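Local coordinates for protein putative oxidoreductase (Bacteroides fragilis NCTC 9343, PDB 3FHL) that is a Gfo/Idh/MocA-family protein that probably catalyses a nucleotide-dependent oxidation or reduction, at residues P29-Y34 against I66-V71; R55-L60 against G83-A88; S181-Q186 against D212-H217; F191-A196 against V334-E339. One frame throughout, in Å; residues are numbered along the deposited sequence.

How the contacts relate
The four contacts fall into two pairs, one in each part of the chain. Contacts 1 and 2 lie in the Rossmann-fold part. Their centres are about 13 Å apart, and contact 2 packs on strand 68-71 of contact 1: CG2 of Ile69 lies 3.7 Å from CE1 of Phe57. Contacts 3 and 4 lie in the C-terminal alpha/beta part, with centres about 10 Å apart. Ile184 of contact 3 lies against Ile337 and Ile338 of contact 4. The pairs stay apart, with centres about 32 to 34 Å from each other. Contacts 1 and 2 belong to the part that, as in relatives, probably binds the dinucleotide; contacts 3 and 4 pack helices against the C-terminal sheet.

Contact 1 (P29-Y34 against I66-V71); sequences PHFELY and IDLIVV
Phe31 meets Leu68 and Tyr34 meets Ile66 across the parallel sheet of a Rossmann fold. The two strands are second neighbours in that sheet, with strand 6-10 between them. This explains the wide spacing: the CA atoms of Phe31 and Leu68 are 9.4 Å apart, and those of Tyr34 and Ile66 are 8.0 Å apart. The backbones therefore do not pair with each other. Glu32 and Tyr34 instead bond through the backbone to Thr8 of the middle strand.

Two separate side-chain pairs span the gap. In Phe31 the CG lies anti to the carbonyl carbon (chi1 -69°), and the ring reaches toward the second strand. Its CE1 touches CD2 of Leu68 at 3.7 Å. The methyl comes to the ring edge, near the ring plane. Phe31 and Leu68 both pack on Ile6, and Phe31 also touches Ile25 of helix 15-27 and Ile314 and Tyr315 of helix 309-320.

Tyr34 takes another rotamer, with CG anti to the backbone N (chi1 175°), and meets Ile66 in the loop before strand 68-71. Its ring also makes a cation-pi contact with Lys7. Ile66 approaches in the ring plane, at the edge, and its methylene CG1 stands 3.8 Å from CD2 and 4.2 Å from CE2 of Tyr34.

Contact 2 (R55-L60 against G83-A88); sequences RSFKEL and GMALEA
Lys58 and Met84 mark the closest backbone approach, with CA atoms 8.2 Å apart, between the short helix 58-61 and the last turn of helix 78-87. At this spacing the gap is filled by side chains.

Phe57 and Met84 carry most of the contact. The CG of Phe57 is anti to the backbone N (chi1 -179°), which carries the ring out toward the second helix. The two side chains run antiparallel alongside one another. The Met84 chain runs straight at chi2 and then bends at chi3 (60°), so its methyl comes to the ring edge. CE of Met84 lies near the ring plane, 3.9 Å from CD2 of Phe57. CB of Met84 is 4.1 Å from the next ring atom, CE2 of Phe57. The far end of the ring reaches Ala85, where CZ of Phe57 is 4.2 Å from the CB methyl. The same Met84 methyl also borders Lys58, with its CE 4.3 Å from the Lys58 CA.

Within 55-60, Ser56 OG donates to Glu59 OE2 at 2.9 Å, and OE2 accepts with its anti lone pair, away from OE1.

Phe57 stacks on Tyr81 of helix 78-87 and packs on Ile69 of strand 68-71. Ala85 and Leu60 touch Ile69 too, so both helices rest on this strand of the Rossmann sheet. Leu86 touches Leu111 and Ala112 of helix 102-115.

Contact 3 (S181-Q186 against D212-H217); sequences SHLIDQ and DYFIIH
Phe214 meets Leu183 where helix 180-191 packs on the large mixed sheet of the C-terminal alpha/beta domain. The CB of Phe214 leaves strand 213-221 on the face turned toward the helix. Its CG sits between the backbone N and the carbonyl carbon (chi1 69°), and the ring carries on toward the helix. CD1, CD2 and CE2 make no close touch with 181-186. CE1 comes within 4.4 Å of CD1 of Leu183. CZ, the tip, makes the closest touch, 4.0 Å from that same methyl. The methyl lies at the ring edge, near its plane. Leu183 also packs on Ser151 and Phe153 of strand 146-154.

Other residues of the strand, Tyr213, Ile215 and His217, contact the second subunit; His217 NE2 bonds to His217 NE2 there. Two residues on from Phe214, Ile216 meets Ile184, which also packs on helix 328-347. The two isoleucines meet only through their end methyls, with CD1 of Ile184 4.3 Å from CD1 of Ile216.

Contact 4 (F191-A196 against V334-E339); sequences FGMPEA and VIRIIE
Ile337 receives two residues of the 191-196 segment on its terminal methyl. CD1 of Ile337 lies 3.7 Å from CE of Met193 and also 3.7 Å from CD of Pro194. Pro194 and Ile337 reach toward each other, while Met193 passes beside Ile337, heading the other way. The Met193 chain is bent at chi2 (-77°) and chi3 (-78°), which turns its methyl toward Ile337 and Arg336. Its sulfur SD stays 4.1 Å from CG1 of Ile337. The methyl CE then reaches Arg336, 4.0 Å from NH1 and oblique to the guanidinium.

Further out, the segment follows directly on helix 180-191. Gly192 is the first residue to leave helical angles, with a positive phi of 90°. Met193 then bonds through its backbone to Ser222 and also rests on Ile188. Pro194 and Ile337 both touch Leu218, and on the helix side Arg336 and Ile337 pack on Leu353.

The segments meet through carbon, sulfur and one guanidinium nitrogen. Their hold on each other is therefore mainly apolar packing, with shape rather than charge pairing joining helix 328-347 to the 191-196 segment.

Contact 1 (P29-Y34 against I66-V71)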
loop_
_atom_site.group_PDB
_atom_site.type_symbol
_atom_site.label_atom_id
_atom_site.label_comp_id
_atom_site.label_asym_id
_atom_site.label_seq_id
_atom_site.Cartn_x
_atom_site.Cartn_y
_atom_site.Cartn_z
ATOM N N PRO C 29 14.841 32.398 -21.435
ATOM C CA PRO C 29 15.643 33.351 -22.218
ATOM C C PRO C 29 16.881 32.735 -22.874
ATOM O O PRO C 29 17.481 33.355 -23.751
ATOM C CB PRO C 29 16.065 34.389 -21.174
ATOM C CG PRO C 29 16.071 33.648 -19.890
ATOM C CD PRO C 29 14.916 32.687 -19.989
ATOM N N HIS C 30 17.249 31.523 -22.469
ATOM C CA HIS C 30 18.436 30.872 -23.022
ATOM C C HIS C 30 18.114 30.008 -24.234
ATOM O O HIS C 30 19.003 29.369 -24.803
ATOM C CB HIS C 30 19.141 30.032 -21.963
ATOM C CG HIS C 30 19.500 30.791 -20.724
ATOM N ND1 HIS C 30 20.529 31.707 -20.681
ATOM C CD2 HIS C 30 18.976 30.755 -19.474
ATOM C CE1 HIS C 30 20.615 32.215 -19.463
ATOM N NE2 HIS C 30 19.686 31.651 -18.710
ATOM N N PHE C 31 16.841 29.978 -24.620
ATOM C CA PHE C 31 16.409 29.214 -25.782
ATOM C C PHE C 31 15.679 30.136 -26.726
ATOM O O PHE C 31 15.023 31.079 -26.291
ATOM C CB PHE C 31 15.435 28.075 -25.379
ATOM C CG PHE C 31 16.084 26.967 -24.580
ATOM C CD1 PHE C 31 16.497 25.800 -25.202
ATOM C CD2 PHE C 31 16.287 27.106 -23.210
ATOM C CE1 PHE C 31 17.119 24.781 -24.471
ATOM C CE2 PHE C 31 16.919 26.107 -22.476
ATOM C CZ PHE C 31 17.317 24.942 -23.102
ATOM N N GLU C 32 15.765 29.840 -28.019
ATOM C CA GLU C 32 14.848 30.426 -28.975
ATOM C C GLU C 32 13.972 29.315 -29.532
ATOM O O GLU C 32 14.482 28.317 -30.067
ATOM C CB GLU C 32 15.600 31.143 -30.111
ATOM C CG GLU C 32 14.663 31.758 -31.153
ATOM C CD GLU C 32 15.362 32.228 -32.430
ATOM O OE1 GLU C 32 14.674 32.835 -33.279
ATOM O OE2 GLU C 32 16.578 31.985 -32.596
ATOM N N LEU C 33 12.657 29.470 -29.387
ATOM C CA LEU C 33 11.711 28.601 -30.071
ATOM C C LEU C 33 11.728 29.023 -31.528
ATOM O O LEU C 33 10.936 29.864 -31.965
ATOM C CB LEU C 33 10.299 28.687 -29.468
ATOM C CG LEU C 33 9.205 27.740 -30.013
ATOM C CD1 LEU C 33 9.546 26.244 -29.876
ATOM C CD2 LEU C 33 7.844 28.042 -29.375
ATOM N N TYR C 34 12.656 28.422 -32.265
ATOM C CA TYR C 34 13.045 28.920 -33.579
ATOM C C TYR C 34 12.155 28.345 -34.675
ATOM O O TYR C 34 11.591 29.093 -35.481
ATOM C CB TYR C 34 14.538 28.645 -33.828
ATOM C CG TYR C 34 15.012 29.011 -35.216
ATOM C CD1 TYR C 34 14.843 30.308 -35.719
ATOM C CD2 TYR C 34 15.617 28.056 -36.034
ATOM C CE1 TYR C 34 15.269 30.643 -37.006
ATOM C CE2 TYR C 34 16.050 28.381 -37.323
ATOM C CZ TYR C 34 15.872 29.675 -37.801
ATOM O OH TYR C 34 16.296 29.999 -39.073
ATOM N N ILE C 66 20.282 25.141 -36.227
ATOM C CA ILE C 66 19.592 24.535 -35.068
ATOM C C ILE C 66 20.571 23.777 -34.161
ATOM O O ILE C 66 21.367 22.973 -34.636
ATOM C CB ILE C 66 18.349 23.689 -35.483
ATOM C CG1 ILE C 66 17.196 24.622 -35.879
ATOM C CG2 ILE C 66 17.893 22.762 -34.335
ATOM C CD1 ILE C 66 15.969 23.922 -36.522
ATOM N N ASP C 67 20.530 24.086 -32.864
ATOM C CA ASP C 67 21.377 23.427 -31.864
ATOM C C ASP C 67 20.676 22.212 -31.265
ATOM O O ASP C 67 21.321 21.218 -30.925
ATOM C CB ASP C 67 21.703 24.407 -30.724
ATOM C CG ASP C 67 22.447 25.650 -31.202
ATOM O OD1 ASP C 67 23.515 25.493 -31.827
ATOM O OD2 ASP C 67 21.972 26.777 -30.939
ATOM N N LEU C 68 19.356 22.320 -31.117
ATOM C CA LEU C 68 18.565 21.339 -30.361
ATOM C C LEU C 68 17.247 21.009 -31.040
ATOM O O LEU C 68 16.515 21.906 -31.474
ATOM C CB LEU C 68 18.307 21.844 -28.930
ATOM C CG LEU C 68 17.420 21.020 -27.966
ATOM C CD1 LEU C 68 18.110 19.738 -27.558
ATOM C CD2 LEU C 68 17.052 21.832 -26.727
ATOM N N ILE C 69 16.953 19.713 -31.125
ATOM C CA ILE C 69 15.675 19.243 -31.640
ATOM C C ILE C 69 14.927 18.469 -30.548
ATOM O O ILE C 69 15.486 17.585 -29.907
ATOM C CB ILE C 69 15.839 18.383 -32.925
ATOM C CG1 ILE C 69 16.315 19.263 -34.091
ATOM C CG2 ILE C 69 14.512 17.700 -33.321
ATOM C CD1 ILE C 69 16.607 18.483 -35.369
ATOM N N VAL C 70 13.668 18.845 -30.335
ATOM C CA VAL C 70 12.780 18.150 -29.407
ATOM C C VAL C 70 11.886 17.205 -30.203
ATOM O O VAL C 70 11.002 17.650 -30.956
ATOM C CB VAL C 70 11.936 19.148 -28.578
ATOM C CG1 VAL C 70 10.981 18.401 -27.621
ATOM C CG2 VAL C 70 12.850 20.084 -27.785
ATOM N N VAL C 71 12.132 15.905 -30.043
ATOM C CA VAL C 71 11.389 14.856 -30.759
ATOM C C VAL C 71 10.130 14.477 -29.950
ATOM O O VAL C 71 10.196 13.722 -28.970
ATOM C CB VAL C 71 12.313 13.632 -31.077
ATOM C CG1 VAL C 71 11.558 12.470 -31.752
ATOM C CG2 VAL C 71 13.476 14.070 -31.969
#

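Contact 2 (R55-L60 against G83-A88)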
loop_
_atom_site.group_PDB
_atom_site.type_symbol
_atom_site.label_atom_id
_atom_site.label_comp_id
_atom_site.label_asym_id
_atom_site.label_seq_id
_atom_site.Cartn_x
_atom_site.Cartn_y
_atom_site.Cartn_z
ATOM N N ARG C 55 7.271 22.406 -42.642
ATOM C CA ARG C 55 6.289 21.388 -42.992
ATOM C C ARG C 55 6.782 19.960 -42.795
ATOM O O ARG C 55 6.002 19.013 -42.900
ATOM C CB ARG C 55 5.814 21.575 -44.447
ATOM C CG ARG C 55 5.042 22.867 -44.734
ATOM C CD ARG C 55 3.851 23.012 -43.822
ATOM N NE ARG C 55 3.151 24.284 -43.981
ATOM C CZ ARG C 55 2.254 24.759 -43.115
ATOM N NH1 ARG C 55 1.948 24.074 -42.018
ATOM N NH2 ARG C 55 1.662 25.928 -43.339
ATOM N N SER C 56 8.076 19.793 -42.534
ATOM C CA SER C 56 8.624 18.456 -42.351
ATOM C C SER C 56 9.722 18.439 -41.311
ATOM O O SER C 56 10.314 19.481 -40.995
ATOM C CB SER C 56 9.151 17.883 -43.676
ATOM O OG SER C 56 10.294 18.593 -44.126
ATOM N N PHE C 57 9.978 17.239 -40.794
ATOM C CA PHE C 57 10.993 17.009 -39.784
ATOM C C PHE C 57 12.393 17.206 -40.353
ATOM O O PHE C 57 13.270 17.747 -39.673
ATOM C CB PHE C 57 10.862 15.599 -39.195
ATOM C CG PHE C 57 11.868 15.301 -38.118
ATOM C CD1 PHE C 57 11.793 15.941 -36.885
ATOM C CD2 PHE C 57 12.902 14.404 -38.344
ATOM C CE1 PHE C 57 12.724 15.672 -35.894
ATOM C CE2 PHE C 57 13.835 14.140 -37.362
ATOM C CZ PHE C 57 13.748 14.777 -36.134
ATOM N N LYS C 58 12.588 16.767 -41.596
ATOM C CA LYS C 58 13.854 16.940 -42.326
ATOM C C LYS C 58 14.317 18.411 -42.373
ATOM O O LYS C 58 15.513 18.693 -42.318
ATOM C CB LYS C 58 13.722 16.373 -43.746
ATOM C CG LYS C 58 15.048 16.089 -44.444
ATOM C CD LYS C 58 14.867 15.895 -45.954
ATOM C CE LYS C 58 14.842 14.418 -46.345
ATOM N NZ LYS C 58 16.198 13.792 -46.301
ATOM N N GLU C 59 13.365 19.342 -42.433
ATOM C CA GLU C 59 13.666 20.774 -42.390
ATOM C C GLU C 59 14.225 21.246 -41.043
ATOM O O GLU C 59 14.810 22.333 -40.956
ATOM C CB GLU C 59 12.443 21.595 -42.797
ATOM C CG GLU C 59 12.148 21.520 -44.284
ATOM C CD GLU C 59 10.815 22.128 -44.647
ATOM O OE1 GLU C 59 10.746 23.366 -44.836
ATOM O OE2 GLU C 59 9.836 21.364 -44.752
ATOM N N LEU C 60 14.057 20.437 -39.997
ATOM C CA LEU C 60 14.742 20.697 -38.736
ATOM C C LEU C 60 16.140 20.148 -38.783
ATOM O O LEU C 60 17.084 20.837 -38.406
ATOM C CB LEU C 60 14.018 20.070 -37.530
ATOM C CG LEU C 60 12.635 20.574 -37.152
ATOM C CD1 LEU C 60 12.205 19.935 -35.811
ATOM C CD2 LEU C 60 12.622 22.072 -37.074
ATOM N N GLY C 83 17.437 9.428 -34.476
ATOM C CA GLY C 83 18.620 8.996 -35.224
ATOM C C GLY C 83 19.006 9.970 -36.329
ATOM O O GLY C 83 20.182 10.287 -36.489
ATOM N N MET C 84 18.006 10.440 -37.078
ATOM C CA MET C 84 18.194 11.429 -38.139
ATOM C C MET C 84 18.760 12.722 -37.580
ATOM O O MET C 84 19.680 13.308 -38.162
ATOM C CB MET C 84 16.870 11.743 -38.826
ATOM C CG MET C 84 16.490 10.833 -39.992
ATOM S SD MET C 84 14.889 11.362 -40.656
ATOM C CE MET C 84 15.244 13.053 -41.166
ATOM N N ALA C 85 18.206 13.159 -36.448
ATOM C CA ALA C 85 18.648 14.388 -35.787
ATOM C C ALA C 85 20.081 14.299 -35.274
ATOM O O ALA C 85 20.846 15.260 -35.398
ATOM C CB ALA C 85 17.683 14.776 -34.666
ATOM N N LEU C 86 20.447 13.147 -34.723
ATOM C CA LEU C 86 21.804 12.933 -34.220
ATOM C C LEU C 86 22.821 12.830 -35.361
ATOM O O LEU C 86 23.921 13.370 -35.263
ATOM C CB LEU C 86 21.880 11.671 -33.351
ATOM C CG LEU C 86 21.250 11.720 -31.955
ATOM C CD1 LEU C 86 21.205 10.312 -31.360
ATOM C CD2 LEU C 86 21.987 12.683 -31.032
ATOM N N GLU C 87 22.447 12.133 -36.433
ATOM C CA GLU C 87 23.323 11.973 -37.597
ATOM C C GLU C 87 23.592 13.344 -38.219
ATOM O O GLU C 87 24.714 13.633 -38.629
ATOM C CB GLU C 87 22.709 11.011 -38.623
ATOM C CG GLU C 87 23.736 10.206 -39.407
ATOM C CD GLU C 87 24.441 9.160 -38.549
ATOM O OE1 GLU C 87 23.832 8.099 -38.267
ATOM O OE2 GLU C 87 25.608 9.401 -38.163
ATOM N N ALA C 88 22.568 14.196 -38.220
ATOM C CA ALA C 88 22.667 15.582 -38.690
ATOM C C ALA C 88 23.427 16.520 -37.749
ATOM O O ALA C 88 23.569 17.709 -38.042
ATOM C CB ALA C 88 21.277 16.137 -38.974
#

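Contact 3 (S181-Q186 against D212-H217)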
loop_
_atom_site.group_PDB
_atom_site.type_symbol
_atom_site.label_atom_id
_atom_site.label_comp_id
_atom_site.label_asym_id
_atom_site.label_seq_id
_atom_site.Cartn_x
_atom_site.Cartn_y
_atom_site.Cartn_z
ATOM N N SER C 181 6.128 4.169 -14.992
ATOM C CA SER C 181 7.367 4.775 -15.500
ATOM C C SER C 181 7.756 6.006 -14.680
ATOM O O SER C 181 8.887 6.097 -14.222
ATOM C CB SER C 181 7.269 5.130 -16.990
ATOM O OG SER C 181 6.179 6.010 -17.233
ATOM N N HIS C 182 6.806 6.911 -14.442
ATOM C CA HIS C 182 7.085 8.115 -13.648
ATOM C C HIS C 182 7.526 7.807 -12.217
ATOM O O HIS C 182 8.451 8.433 -11.705
ATOM C CB HIS C 182 5.868 9.054 -13.597
ATOM C CG HIS C 182 5.415 9.547 -14.933
ATOM N ND1 HIS C 182 6.120 10.479 -15.661
ATOM C CD2 HIS C 182 4.301 9.271 -15.652
ATOM C CE1 HIS C 182 5.473 10.737 -16.782
ATOM N NE2 HIS C 182 4.364 10.020 -16.799
ATOM N N LEU C 183 6.865 6.845 -11.573
ATOM C CA LEU C 183 7.134 6.532 -10.166
ATOM C C LEU C 183 8.452 5.810 -9.995
ATOM O O LEU C 183 9.168 6.049 -9.026
ATOM C CB LEU C 183 6.002 5.671 -9.561
ATOM C CG LEU C 183 4.583 6.268 -9.619
ATOM C CD1 LEU C 183 3.623 5.436 -8.806
ATOM C CD2 LEU C 183 4.554 7.726 -9.109
ATOM N N ILE C 184 8.717 4.867 -10.894
ATOM C CA ILE C 184 9.974 4.131 -10.904
ATOM C C ILE C 184 11.155 5.076 -11.166
ATOM O O ILE C 184 12.156 5.022 -10.454
ATOM C CB ILE C 184 9.967 2.992 -11.951
ATOM C CG1 ILE C 184 8.970 1.892 -11.553
ATOM C CG2 ILE C 184 11.352 2.386 -12.041
ATOM C CD1 ILE C 184 8.477 1.026 -12.703
ATOM N N ASP C 185 11.025 5.941 -12.176
ATOM C CA ASP C 185 12.065 6.954 -12.442
ATOM C C ASP C 185 12.450 7.762 -11.202
ATOM O O ASP C 185 13.633 7.854 -10.851
ATOM C CB ASP C 185 11.637 7.892 -13.567
ATOM C CG ASP C 185 12.678 8.967 -13.852
ATOM O OD1 ASP C 185 13.829 8.614 -14.236
ATOM O OD2 ASP C 185 12.336 10.161 -13.684
ATOM N N GLN C 186 11.439 8.289 -10.516
ATOM C CA GLN C 186 11.628 9.002 -9.258
ATOM C C GLN C 186 12.324 8.156 -8.209
ATOM O O GLN C 186 13.238 8.647 -7.544
ATOM C CB GLN C 186 10.285 9.492 -8.711
ATOM C CG GLN C 186 9.649 10.676 -9.477
ATOM C CD GLN C 186 8.255 11.005 -8.955
ATOM O OE1 GLN C 186 7.669 10.217 -8.217
ATOM N NE2 GLN C 186 7.718 12.170 -9.336
ATOM N N ASP C 212 -4.821 -2.060 -14.704
ATOM C CA ASP C 212 -5.310 -0.799 -14.167
ATOM C C ASP C 212 -5.023 -0.737 -12.675
ATOM O O ASP C 212 -5.625 0.046 -11.946
ATOM C CB ASP C 212 -6.805 -0.598 -14.486
ATOM C CG ASP C 212 -7.693 -1.763 -14.020
ATOM O OD1 ASP C 212 -7.297 -2.523 -13.116
ATOM O OD2 ASP C 212 -8.816 -1.911 -14.558
ATOM N N TYR C 213 -4.080 -1.573 -12.238
ATOM C CA TYR C 213 -3.641 -1.599 -10.858
ATOM C C TYR C 213 -2.239 -2.182 -10.862
ATOM O O TYR C 213 -2.000 -3.203 -11.502
ATOM C CB TYR C 213 -4.533 -2.532 -10.016
ATOM C CG TYR C 213 -4.017 -2.767 -8.617
ATOM C CD1 TYR C 213 -4.448 -1.965 -7.565
ATOM C CD2 TYR C 213 -3.074 -3.774 -8.345
ATOM C CE1 TYR C 213 -3.966 -2.146 -6.292
ATOM C CE2 TYR C 213 -2.577 -3.958 -7.062
ATOM C CZ TYR C 213 -3.044 -3.138 -6.042
ATOM O OH TYR C 213 -2.587 -3.284 -4.763
ATOM N N PHE C 214 -1.338 -1.576 -10.101
ATOM C CA PHE C 214 -0.060 -2.251 -9.819
ATOM C C PHE C 214 0.394 -1.933 -8.421
ATOM O O PHE C 214 0.082 -0.867 -7.885
ATOM C CB PHE C 214 1.018 -1.913 -10.882
ATOM C CG PHE C 214 1.512 -0.481 -10.859
ATOM C CD1 PHE C 214 2.413 -0.038 -9.884
ATOM C CD2 PHE C 214 1.092 0.417 -11.823
ATOM C CE1 PHE C 214 2.859 1.269 -9.866
ATOM C CE2 PHE C 214 1.550 1.724 -11.824
ATOM C CZ PHE C 214 2.429 2.152 -10.831
ATOM N N ILE C 215 1.088 -2.881 -7.809
ATOM C CA ILE C 215 1.888 -2.605 -6.636
ATOM C C ILE C 215 3.280 -3.189 -6.911
ATOM O O ILE C 215 3.394 -4.316 -7.376
ATOM C CB ILE C 215 1.266 -3.137 -5.311
ATOM C CG1 ILE C 215 2.130 -2.720 -4.116
ATOM C CG2 ILE C 215 1.022 -4.668 -5.350
ATOM C CD1 ILE C 215 1.407 -2.732 -2.803
ATOM N N ILE C 216 4.316 -2.396 -6.648
ATOM C CA ILE C 216 5.698 -2.782 -6.923
ATOM C C ILE C 216 6.557 -2.535 -5.708
ATOM O O ILE C 216 6.514 -1.471 -5.096
ATOM C CB ILE C 216 6.268 -2.010 -8.146
ATOM C CG1 ILE C 216 5.456 -2.348 -9.406
ATOM C CG2 ILE C 216 7.761 -2.314 -8.332
ATOM C CD1 ILE C 216 5.678 -1.404 -10.589
ATOM N N HIS C 217 7.364 -3.528 -5.364
ATOM C CA HIS C 217 8.385 -3.347 -4.359
ATOM C C HIS C 217 9.737 -3.422 -5.028
ATOM O O HIS C 217 10.029 -4.394 -5.718
ATOM C CB HIS C 217 8.269 -4.412 -3.270
ATOM C CG HIS C 217 6.992 -4.320 -2.505
ATOM N ND1 HIS C 217 6.688 -3.232 -1.719
ATOM C CD2 HIS C 217 5.915 -5.137 -2.457
ATOM C CE1 HIS C 217 5.488 -3.396 -1.193
ATOM N NE2 HIS C 217 5.000 -4.548 -1.620
#

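Contact 4 (F191-A196 against V334-E339)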
loop_
_atom_site.group_PDB
_atom_site.type_symbol
_atom_site.label_atom_id
_atom_site.label_comp_id
_atom_site.label_asym_id
_atom_site.label_seq_id
_atom_site.Cartn_x
_atom_site.Cartn_y
_atom_site.Cartn_z
ATOM N N PHE C 191 17.169 6.551 -4.858
ATOM C CA PHE C 191 17.663 5.400 -4.085
ATOM C C PHE C 191 18.509 4.422 -4.875
ATOM O O PHE C 191 19.090 3.520 -4.293
ATOM C CB PHE C 191 16.499 4.624 -3.438
ATOM C CG PHE C 191 15.575 5.479 -2.627
ATOM C CD1 PHE C 191 16.028 6.118 -1.481
ATOM C CD2 PHE C 191 14.259 5.659 -3.020
ATOM C CE1 PHE C 191 15.180 6.934 -0.736
ATOM C CE2 PHE C 191 13.406 6.450 -2.275
ATOM C CZ PHE C 191 13.863 7.093 -1.133
ATOM N N GLY C 192 18.549 4.583 -6.194
ATOM C CA GLY C 192 19.331 3.682 -7.053
ATOM C C GLY C 192 18.545 2.478 -7.542
ATOM O O GLY C 192 17.354 2.326 -7.245
ATOM N N MET C 193 19.211 1.622 -8.307
ATOM C CA MET C 193 18.606 0.399 -8.815
ATOM C C MET C 193 18.495 -0.687 -7.734
ATOM O O MET C 193 19.422 -0.872 -6.934
ATOM C CB MET C 193 19.350 -0.109 -10.062
ATOM C CG MET C 193 19.187 0.802 -11.285
ATOM S SD MET C 193 17.616 0.706 -12.169
ATOM C CE MET C 193 17.811 -0.810 -13.112
ATOM N N PRO C 194 17.350 -1.398 -7.697
ATOM C CA PRO C 194 17.153 -2.454 -6.702
ATOM C C PRO C 194 17.873 -3.770 -7.056
ATOM O O PRO C 194 18.169 -4.030 -8.225
ATOM C CB PRO C 194 15.637 -2.654 -6.727
ATOM C CG PRO C 194 15.260 -2.360 -8.118
ATOM C CD PRO C 194 16.173 -1.262 -8.577
ATOM N N GLU C 195 18.133 -4.599 -6.057
ATOM C CA GLU C 195 18.608 -5.960 -6.318
ATOM C C GLU C 195 17.524 -6.847 -6.916
ATOM O O GLU C 195 17.808 -7.710 -7.753
ATOM C CB GLU C 195 19.117 -6.596 -5.033
ATOM C CG GLU C 195 20.334 -5.922 -4.455
ATOM C CD GLU C 195 20.730 -6.519 -3.126
ATOM O OE1 GLU C 195 20.309 -7.659 -2.839
ATOM O OE2 GLU C 195 21.462 -5.852 -2.369
ATOM N N ALA C 196 16.277 -6.640 -6.487
ATOM C CA ALA C 196 15.173 -7.486 -6.931
ATOM C C ALA C 196 13.859 -6.707 -7.052
ATOM O O ALA C 196 13.739 -5.595 -6.540
ATOM C CB ALA C 196 15.017 -8.691 -5.979
ATOM N N VAL C 334 14.589 2.491 -16.301
ATOM C CA VAL C 334 13.184 2.458 -15.903
ATOM C C VAL C 334 12.455 1.296 -16.567
ATOM O O VAL C 334 11.745 0.551 -15.892
ATOM C CB VAL C 334 12.507 3.797 -16.203
ATOM C CG1 VAL C 334 10.984 3.697 -16.130
ATOM C CG2 VAL C 334 13.026 4.829 -15.240
ATOM N N ILE C 335 12.680 1.125 -17.870
ATOM C CA ILE C 335 12.067 0.053 -18.667
ATOM C C ILE C 335 12.505 -1.335 -18.206
ATOM O O ILE C 335 11.708 -2.272 -18.239
ATOM C CB ILE C 335 12.303 0.260 -20.191
ATOM C CG1 ILE C 335 11.395 1.376 -20.710
ATOM C CG2 ILE C 335 12.053 -1.027 -21.004
ATOM C CD1 ILE C 335 11.763 1.872 -22.102
ATOM N N ARG C 336 13.750 -1.458 -17.752
ATOM C CA ARG C 336 14.228 -2.702 -17.181
ATOM C C ARG C 336 13.399 -3.086 -15.946
ATOM O O ARG C 336 12.972 -4.241 -15.818
ATOM C CB ARG C 336 15.702 -2.592 -16.798
ATOM C CG ARG C 336 16.298 -3.872 -16.234
ATOM C CD ARG C 336 17.804 -3.739 -16.102
ATOM N NE ARG C 336 18.436 -4.922 -15.524
ATOM C CZ ARG C 336 19.566 -4.891 -14.820
ATOM N NH1 ARG C 336 20.181 -3.734 -14.594
ATOM N NH2 ARG C 336 20.075 -6.014 -14.330
ATOM N N ILE C 337 13.174 -2.113 -15.058
ATOM C CA ILE C 337 12.304 -2.301 -13.890
ATOM C C ILE C 337 10.860 -2.652 -14.278
ATOM O O ILE C 337 10.276 -3.574 -13.700
ATOM C CB ILE C 337 12.344 -1.079 -12.928
ATOM C CG1 ILE C 337 13.782 -0.754 -12.519
ATOM C CG2 ILE C 337 11.480 -1.317 -11.671
ATOM C CD1 ILE C 337 14.490 -1.882 -11.832
ATOM N N ILE C 338 10.303 -1.945 -15.261
ATOM C CA ILE C 338 8.951 -2.226 -15.761
ATOM C C ILE C 338 8.841 -3.665 -16.295
ATOM O O ILE C 338 7.894 -4.381 -15.984
ATOM C CB ILE C 338 8.529 -1.231 -16.852
ATOM C CG1 ILE C 338 8.258 0.152 -16.247
ATOM C CG2 ILE C 338 7.285 -1.725 -17.599
ATOM C CD1 ILE C 338 7.911 1.229 -17.281
ATOM N N GLU C 339 9.833 -4.088 -17.075
ATOM C CA GLU C 339 9.855 -5.439 -17.611
ATOM C C GLU C 339 9.978 -6.469 -16.495
ATOM O O GLU C 339 9.330 -7.508 -16.552
ATOM C CB GLU C 339 10.965 -5.590 -18.659
ATOM C CG GLU C 339 10.618 -4.885 -19.984
ATOM C CD GLU C 339 11.762 -4.889 -20.999
ATOM O OE1 GLU C 339 12.900 -5.289 -20.652
ATOM O OE2 GLU C 339 11.519 -4.479 -22.153
#